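Local coordinates for periplasmic branched-chain amino acid-binding protein (Burkholderia mallei, PDB 3I09) that probably captures branched-chain amino acids or related small carboxylates in the periplasm for an ABC transporter, and holds acetoacetic acid in this crystal, at residues D283-T288 with I314-A319; A34-K39 with T289-V294. All coordinates share one frame; numbering follows the deposited sequence.

Contact 1 (D283-T288 with I314-A319). With EDO (1,2-ethanediol), chain M.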
ATOM      1  N   ASP A 283      -4.272   3.577  -7.586  1.00 10.32           N
ATOM      2  CA  ASP A 283      -5.072   4.801  -7.537  1.00 11.25           C
ATOM      3  C   ASP A 283      -5.968   4.918  -8.779  1.00 10.50           C
ATOM      4  O   ASP A 283      -7.190   5.180  -8.664  1.00 11.08           O
ATOM      5  CB  ASP A 283      -4.192   6.064  -7.452  1.00 11.73           C
ATOM      6  CG  ASP A 283      -3.472   6.256  -6.111  1.00 15.77           C
ATOM      7  OD1 ASP A 283      -3.934   5.746  -5.069  1.00 16.01           O
ATOM      8  OD2 ASP A 283      -2.403   6.961  -6.134  1.00 15.75           O
ATOM      9  N   TYR A 284      -5.361   4.767  -9.963  1.00 10.66           N
ATOM     10  CA  TYR A 284      -6.098   4.828 -11.217  1.00 10.03           C
ATOM     11  C   TYR A 284      -7.164   3.717 -11.244  1.00 11.16           C
ATOM     12  O   TYR A 284      -8.340   3.981 -11.531  1.00 11.52           O
ATOM     13  CB  TYR A 284      -5.140   4.736 -12.406  1.00 10.36           C
ATOM     14  CG  TYR A 284      -5.782   4.733 -13.777  1.00 10.19           C
ATOM     15  CD1 TYR A 284      -6.525   3.655 -14.213  1.00 13.24           C
ATOM     16  CD2 TYR A 284      -5.630   5.817 -14.649  1.00 11.15           C
ATOM     17  CE1 TYR A 284      -7.117   3.642 -15.482  1.00 13.09           C
ATOM     18  CE2 TYR A 284      -6.184   5.796 -15.943  1.00 10.96           C
ATOM     19  CZ  TYR A 284      -6.953   4.717 -16.319  1.00 11.85           C
ATOM     20  OH  TYR A 284      -7.523   4.694 -17.537  1.00 10.87           O
ATOM     21  N   SER A 285      -6.774   2.495 -10.915  1.00 11.65           N
ATOM     22  CA  SER A 285      -7.694   1.357 -11.014  1.00 12.68           C
ATOM     23  C   SER A 285      -8.891   1.501 -10.081  1.00 11.14           C
ATOM     24  O   SER A 285     -10.011   1.163 -10.431  1.00 11.48           O
ATOM     25  CB  SER A 285      -6.945   0.044 -10.694  1.00 12.77           C
ATOM     26  OG  SER A 285      -7.819  -1.071 -10.643  1.00 11.85           O
ATOM     27  N   SER A 286      -8.628   1.968  -8.866  1.00 11.56           N
ATOM     28  CA  SER A 286      -9.660   2.093  -7.831  1.00 11.61           C
ATOM     29  C   SER A 286     -10.705   3.107  -8.266  1.00 11.12           C
ATOM     30  O   SER A 286     -11.906   2.908  -8.041  1.00 12.12           O
ATOM     31  CB  SER A 286      -9.044   2.482  -6.458  1.00 12.29           C
ATOM     32  OG  SER A 286      -8.571   3.802  -6.507  1.00 14.59           O
ATOM     33  N   VAL A 287     -10.283   4.180  -8.953  1.00 11.02           N
ATOM     34  CA  VAL A 287     -11.222   5.180  -9.466  1.00 10.02           C
ATOM     35  C   VAL A 287     -12.088   4.615 -10.603  1.00 10.39           C
ATOM     36  O   VAL A 287     -13.297   4.817 -10.640  1.00 10.64           O
ATOM     37  CB  VAL A 287     -10.479   6.495  -9.857  1.00 10.72           C
ATOM     38  CG1 VAL A 287     -11.369   7.461 -10.662  1.00 10.14           C
ATOM     39  CG2 VAL A 287      -9.977   7.165  -8.533  1.00 11.16           C
ATOM     40  N   THR A 288     -11.470   3.890 -11.518  1.00 10.73           N
ATOM     41  CA  THR A 288     -12.211   3.196 -12.516  1.00 10.18           C
ATOM     42  C   THR A 288     -13.263   2.256 -11.893  1.00 10.63           C
ATOM     43  O   THR A 288     -14.418   2.247 -12.305  1.00 11.54           O
ATOM     44  CB  THR A 288     -11.298   2.411 -13.459  1.00 11.72           C
ATOM     45  OG1 THR A 288     -10.279   3.273 -13.975  1.00 11.28           O
ATOM     46  CG2 THR A 288     -12.121   1.840 -14.594  1.00 11.46           C
ATOM     47  N   ILE A 314     -13.543  -7.134 -10.785  1.00 14.18           N
ATOM     48  CA  ILE A 314     -12.546  -6.156 -11.271  1.00 13.38           C
ATOM     49  C   ILE A 314     -11.606  -6.870 -12.270  1.00 13.75           C
ATOM     50  O   ILE A 314     -11.151  -8.009 -12.033  1.00 11.84           O
ATOM     51  CB  ILE A 314     -11.760  -5.575 -10.116  1.00 14.89           C
ATOM     52  CG1 ILE A 314     -12.696  -4.734  -9.231  1.00 15.63           C
ATOM     53  CG2 ILE A 314     -10.546  -4.729 -10.672  1.00 13.73           C
ATOM     54  CD1 ILE A 314     -12.236  -4.478  -7.821  1.00 14.87           C
ATOM     55  N   ASP A 315     -11.361  -6.270 -13.435  1.00 13.61           N
ATOM     56  CA  ASP A 315     -10.449  -6.871 -14.392  1.00 15.37           C
ATOM     57  C   ASP A 315      -9.893  -5.777 -15.284  1.00 15.11           C
ATOM     58  O   ASP A 315     -10.511  -5.402 -16.280  1.00 16.17           O
ATOM     59  CB  ASP A 315     -11.153  -7.943 -15.268  1.00 17.00           C
ATOM     60  CG  ASP A 315     -10.190  -8.726 -16.162  1.00 21.28           C
ATOM     61  OD1 ASP A 315      -8.953  -8.514 -16.144  1.00 25.03           O
ATOM     62  OD2 ASP A 315     -10.680  -9.632 -16.891  1.00 28.16           O
ATOM     63  N   ASP A 316      -8.760  -5.233 -14.886  1.00 12.97           N
ATOM     64  CA  ASP A 316      -8.125  -4.178 -15.643  1.00 12.65           C
ATOM     65  C   ASP A 316      -6.597  -4.397 -15.658  1.00 12.50           C
ATOM     66  O   ASP A 316      -6.112  -5.462 -15.249  1.00 11.40           O
ATOM     67  CB  ASP A 316      -8.586  -2.813 -15.124  1.00 11.40           C
ATOM     68  CG  ASP A 316      -8.157  -2.530 -13.676  1.00 12.69           C
ATOM     69  OD1 ASP A 316      -7.238  -3.194 -13.164  1.00 12.47           O
ATOM     70  OD2 ASP A 316      -8.710  -1.584 -13.067  1.00 15.50           O
ATOM     71  N   PHE A 317      -5.852  -3.401 -16.170  1.00 10.92           N
ATOM     72  CA  PHE A 317      -4.405  -3.494 -16.276  1.00 11.41           C
ATOM     73  C   PHE A 317      -3.717  -3.668 -14.896  1.00 10.81           C
ATOM     74  O   PHE A 317      -2.567  -4.121 -14.833  1.00 11.80           O
ATOM     75  CB  PHE A 317      -3.845  -2.218 -16.938  1.00 10.14           C
ATOM     76  CG  PHE A 317      -3.773  -1.079 -15.992  1.00 11.18           C
ATOM     77  CD1 PHE A 317      -4.877  -0.293 -15.735  1.00 13.02           C
ATOM     78  CD2 PHE A 317      -2.619  -0.850 -15.276  1.00 11.00           C
ATOM     79  CE1 PHE A 317      -4.820   0.702 -14.779  1.00 15.70           C
ATOM     80  CE2 PHE A 317      -2.567   0.177 -14.335  1.00 12.44           C
ATOM     81  CZ  PHE A 317      -3.678   0.940 -14.102  1.00 12.02           C
ATOM     82  N   TYR A 318      -4.411  -3.268 -13.832  1.00 11.57           N
ATOM     83  CA  TYR A 318      -3.892  -3.351 -12.460  1.00 11.03           C
ATOM     84  C   TYR A 318      -4.091  -4.753 -11.859  1.00 10.96           C
ATOM     85  O   TYR A 318      -3.140  -5.353 -11.382  1.00 11.09           O
ATOM     86  CB  TYR A 318      -4.514  -2.255 -11.568  1.00 10.48           C
ATOM     87  CG  TYR A 318      -4.096  -2.429 -10.133  1.00  9.80           C
ATOM     88  CD1 TYR A 318      -2.765  -2.164  -9.742  1.00 10.26           C
ATOM     89  CD2 TYR A 318      -4.990  -2.888  -9.173  1.00 10.65           C
ATOM     90  CE1 TYR A 318      -2.342  -2.385  -8.422  1.00 10.00           C
ATOM     91  CE2 TYR A 318      -4.567  -3.137  -7.828  1.00 11.79           C
ATOM     92  CZ  TYR A 318      -3.233  -2.892  -7.481  1.00 11.82           C
ATOM     93  OH  TYR A 318      -2.851  -3.153  -6.168  1.00 13.49           O
ATOM     94  N   ALA A 319      -5.309  -5.286 -11.928  1.00 11.83           N
ATOM     95  CA  ALA A 319      -5.637  -6.527 -11.255  1.00 11.03           C
ATOM     96  C   ALA A 319      -6.875  -7.169 -11.802  1.00 12.34           C
ATOM     97  O   ALA A 319      -7.732  -6.510 -12.380  1.00 10.94           O
ATOM     98  CB  ALA A 319      -5.816  -6.308  -9.726  1.00 11.94           C
TER
HETATM   99  C1  EDO M  16      -5.459  -6.865 -18.282  1.00 48.90           C
HETATM  100  O1  EDO M  16      -4.163  -6.753 -17.697  1.00 48.49           O
HETATM  101  C2  EDO M  16      -5.951  -5.531 -18.825  1.00 48.22           C
HETATM  102  O2  EDO M  16      -6.113  -5.620 -20.239  1.00 49.17           O
HETATM  103  O   HOH W   1      -8.566   0.853 -14.552  1.00 15.52           O

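Contact 2 (A34-K39 with T289-V294)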
ATOM      1  N   ALA A  34     -10.619  11.281 -16.564  1.00 11.81           N
ATOM      2  CA  ALA A  34     -10.648  11.670 -17.968  1.00 11.81           C
ATOM      3  C   ALA A  34     -10.903  10.474 -18.847  1.00 13.04           C
ATOM      4  O   ALA A  34     -11.741  10.538 -19.762  1.00 12.39           O
ATOM      5  CB  ALA A  34      -9.339  12.360 -18.357  1.00 13.11           C
ATOM      6  N   ASP A  35     -10.220   9.355 -18.581  1.00 12.27           N
ATOM      7  CA  ASP A  35     -10.407   8.166 -19.430  1.00 14.65           C
ATOM      8  C   ASP A  35     -11.824   7.591 -19.408  1.00 14.04           C
ATOM      9  O   ASP A  35     -12.298   7.050 -20.416  1.00 13.30           O
ATOM     10  CB  ASP A  35      -9.408   7.067 -19.107  1.00 13.08           C
ATOM     11  CG  ASP A  35      -7.967   7.456 -19.444  1.00 15.88           C
ATOM     12  OD1 ASP A  35      -7.725   8.446 -20.182  1.00 14.83           O
ATOM     13  OD2 ASP A  35      -7.059   6.745 -18.962  1.00 12.97           O
ATOM     14  N   PHE A  36     -12.500   7.742 -18.271  1.00 13.91           N
ATOM     15  CA  PHE A  36     -13.873   7.269 -18.098  1.00 13.52           C
ATOM     16  C   PHE A  36     -14.874   8.164 -18.861  1.00 12.51           C
ATOM     17  O   PHE A  36     -16.012   7.779 -19.066  1.00 12.93           O
ATOM     18  CB  PHE A  36     -14.214   7.287 -16.599  1.00 13.26           C
ATOM     19  CG  PHE A  36     -15.425   6.469 -16.241  1.00 14.00           C
ATOM     20  CD1 PHE A  36     -15.327   5.109 -16.093  1.00 15.27           C
ATOM     21  CD2 PHE A  36     -16.660   7.065 -16.066  1.00 11.41           C
ATOM     22  CE1 PHE A  36     -16.443   4.353 -15.773  1.00 15.04           C
ATOM     23  CE2 PHE A  36     -17.769   6.296 -15.742  1.00 13.06           C
ATOM     24  CZ  PHE A  36     -17.657   4.952 -15.612  1.00 13.02           C
ATOM     25  N   GLY A  37     -14.406   9.338 -19.288  1.00 13.46           N
ATOM     26  CA  GLY A  37     -15.217  10.336 -20.011  1.00 13.36           C
ATOM     27  C   GLY A  37     -15.552  11.590 -19.230  1.00 13.68           C
ATOM     28  O   GLY A  37     -16.286  12.454 -19.729  1.00 14.47           O
ATOM     29  N   GLY A  38     -15.044  11.733 -18.003  1.00 14.21           N
ATOM     30  CA  GLY A  38     -15.179  12.989 -17.258  1.00 13.39           C
ATOM     31  C   GLY A  38     -16.531  13.236 -16.607  1.00 14.12           C
ATOM     32  O   GLY A  38     -16.718  14.255 -15.948  1.00 13.14           O
ATOM     33  N   LYS A  39     -17.474  12.303 -16.799  1.00 13.21           N
ATOM     34  CA  LYS A  39     -18.780  12.386 -16.181  1.00 14.25           C
ATOM     35  C   LYS A  39     -19.308  11.002 -15.882  1.00 14.98           C
ATOM     36  O   LYS A  39     -18.816  10.003 -16.414  1.00 13.13           O
ATOM     37  CB  LYS A  39     -19.752  13.137 -17.084  1.00 16.21           C
ATOM     38  CG  LYS A  39     -19.865  12.613 -18.438  1.00 18.69           C
ATOM     39  CD  LYS A  39     -20.997  13.337 -19.217  1.00 26.19           C
ATOM     40  CE  LYS A  39     -21.663  12.329 -20.202  1.00 27.24           C
ATOM     41  NZ  LYS A  39     -22.904  12.850 -20.854  1.00 31.25           N
ATOM     42  N   THR A 289     -12.855   1.506 -10.882  1.00 10.80           N
ATOM     43  CA  THR A 289     -13.755   0.582 -10.179  1.00 10.25           C
ATOM     44  C   THR A 289     -14.925   1.321  -9.521  1.00 11.79           C
ATOM     45  O   THR A 289     -16.084   0.910  -9.654  1.00 11.05           O
ATOM     46  CB  THR A 289     -12.940  -0.262  -9.204  1.00 10.14           C
ATOM     47  OG1 THR A 289     -12.033  -1.069  -9.984  1.00 11.16           O
ATOM     48  CG2 THR A 289     -13.867  -1.119  -8.305  1.00 11.21           C
ATOM     49  N   TYR A 290     -14.638   2.399  -8.788  1.00 10.48           N
ATOM     50  CA  TYR A 290     -15.702   3.219  -8.221  1.00 10.55           C
ATOM     51  C   TYR A 290     -16.662   3.737  -9.297  1.00 10.48           C
ATOM     52  O   TYR A 290     -17.876   3.649  -9.139  1.00  9.28           O
ATOM     53  CB  TYR A 290     -15.111   4.390  -7.452  1.00 10.55           C
ATOM     54  CG  TYR A 290     -16.139   5.349  -6.961  1.00 10.70           C
ATOM     55  CD1 TYR A 290     -16.908   5.069  -5.847  1.00 11.76           C
ATOM     56  CD2 TYR A 290     -16.367   6.556  -7.643  1.00 13.10           C
ATOM     57  CE1 TYR A 290     -17.890   5.980  -5.411  1.00 12.46           C
ATOM     58  CE2 TYR A 290     -17.333   7.450  -7.224  1.00 12.54           C
ATOM     59  CZ  TYR A 290     -18.093   7.145  -6.112  1.00 12.72           C
ATOM     60  OH  TYR A 290     -19.079   7.994  -5.679  1.00 15.32           O
ATOM     61  N   LEU A 291     -16.119   4.343 -10.355  1.00 10.99           N
ATOM     62  CA  LEU A 291     -16.958   4.951 -11.375  1.00 11.36           C
ATOM     63  C   LEU A 291     -17.835   3.897 -12.054  1.00 11.94           C
ATOM     64  O   LEU A 291     -18.989   4.179 -12.360  1.00 11.66           O
ATOM     65  CB  LEU A 291     -16.166   5.787 -12.394  1.00 11.74           C
ATOM     66  CG  LEU A 291     -15.493   7.059 -11.813  1.00 12.27           C
ATOM     67  CD1 LEU A 291     -14.549   7.720 -12.834  1.00 12.21           C
ATOM     68  CD2 LEU A 291     -16.527   8.043 -11.311  1.00 11.57           C
ATOM     69  N   LYS A 292     -17.295   2.695 -12.270  1.00 11.56           N
ATOM     70  CA  LYS A 292     -18.086   1.611 -12.872  1.00 12.27           C
ATOM     71  C   LYS A 292     -19.241   1.244 -11.961  1.00 11.33           C
ATOM     72  O   LYS A 292     -20.316   0.918 -12.438  1.00 12.47           O
ATOM     73  CB  LYS A 292     -17.242   0.373 -13.173  1.00 12.80           C
ATOM     74  CG  LYS A 292     -16.396   0.533 -14.403  1.00 15.65           C
ATOM     75  CD  LYS A 292     -15.534  -0.709 -14.698  1.00 21.66           C
ATOM     76  CE  LYS A 292     -14.828  -0.602 -16.091  1.00 23.90           C
ATOM     77  NZ  LYS A 292     -15.751  -0.632 -17.281  1.00 26.18           N
ATOM     78  N   ALA A 293     -19.011   1.280 -10.654  1.00 11.15           N
ATOM     79  CA  ALA A 293     -20.041   0.964  -9.698  1.00 10.96           C
ATOM     80  C   ALA A 293     -21.139   2.040  -9.658  1.00 11.85           C
ATOM     81  O   ALA A 293     -22.319   1.716  -9.646  1.00 12.95           O
ATOM     82  CB  ALA A 293     -19.416   0.758  -8.331  1.00  9.52           C
ATOM     83  N   VAL A 294     -20.748   3.309  -9.701  1.00 11.25           N
ATOM     84  CA  VAL A 294     -21.718   4.410  -9.753  1.00 12.04           C
ATOM     85  C   VAL A 294     -22.526   4.303 -11.050  1.00 12.65           C
ATOM     86  O   VAL A 294     -23.720   4.469 -11.006  1.00 14.04           O
ATOM     87  CB  VAL A 294     -21.060   5.779  -9.684  1.00 12.27           C
ATOM     88  CG1 VAL A 294     -22.095   6.909  -9.926  1.00 11.93           C
ATOM     89  CG2 VAL A 294     -20.358   5.986  -8.289  1.00 10.53           C
TER

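Contact 1 (D283-T288 with I314-A319)
Phe317 turns the edge of its ring toward the face of Tyr284, an offset edge-to-face pair with planes at 77° and ring centroids 5.5 Å apart. The pair sits where helix 278-297 of this type I periplasmic binding protein meets the Asx turn that follows strand 314-315. The closest atoms are Phe317 CE1 and Tyr284 CD1, 3.5 Å apart. Tyr284 CG lies anti to the backbone N (chi1 178°), which carries the ring off the helix toward the loop; its hydroxyl is hydrogen-bonded to Asp35 on helix 22-36. Trp264 extends the aromatic cluster, stacking on Phe317 and meeting Tyr284 edge-to-face.

At the next residue of the helix, Ser285 supplies the direct polar link: its OG donates to Asp316 OD2 over 2.6 Å, and OD2 accepts on its syn lone pair. Tyr120 OH is a second partner of this buried serine hydroxyl. Ser285 CB also packs against Tyr318 CB at 3.5 Å, near the closest approach of the two backbones, while Tyr318 OH is hydrogen-bonded to Ser252 OG. With chi1 at 64°, Asp316 CG stands between its own N and carbonyl carbon, and the carboxylate bends back over the turn. There OD1 accepts from Tyr318 N, which comes from above the carboxylate plane, and from Ala319 N, 3.1 Å away and nearly in line with the C-O bond. Both oxygens are thus engaged and the carboxylate is fixed in rotation. A water donates to Asp316 OD2 at 2.9 Å and also bonds Thr288 OG1 at 3.0 Å.

Contact 2 (A34-K39 with T289-V294)
Phe36 lays one ring face over Leu291 CB in a CH-pi contact that joins the last turn of helix 22-36, closed by a Schellman motif at Gly37, to helix 278-297. Leu291 CB stands 3.5 Å from the centroid of the Phe36 ring and only 8° off its normal, so the methylene is almost centred on the face. Farther down the same side chain, Leu291 CD1 reaches the root of the ring, 3.7 Å from Phe36 CG. At the far end Phe36 CZ rests 3.6 Å from Leu291 O, against the backbone of the helix, and the aliphatic part of Lys292 lies by CE1, with CG 4.1 Å from that ring atom.

Phe36 chi1 of -163° puts CG anti to the backbone N and sends the ring across to the other helix. Behind it the chain turns through Gly37 and Gly38, both at positive phi, into strand 39-40, whose Val40 also touches Leu291 and Val294. Asn41 ND2 adds a hydrogen bond to Val294 O. The turn also brings Lys39 back beside the aromatic side chain, its carbonyl O in the plane of the Phe36 ring at the edge.

How the contacts relate
Both contacts use helix 278-297, at successive segments, and both are partly buried. Contact 1 lies nearer the middle of the chain, its Tyr318 side chain about 13 Å from the bound acetoacetic acid; contact 2 is farther out, 22 Å from the chain centre to its own centre. Their chemistry differs accordingly: contact 1 combines a serine-carboxylate hydrogen bond and a water with aromatic packing, whereas contact 2 has no hydrogen bond between its segments and relies on apolar contact. Asp35, next to Phe36, ties the two together through its bond to Tyr284 and its salt bridge to Arg267, and Ile314 CD1 packs on Thr289 CG2.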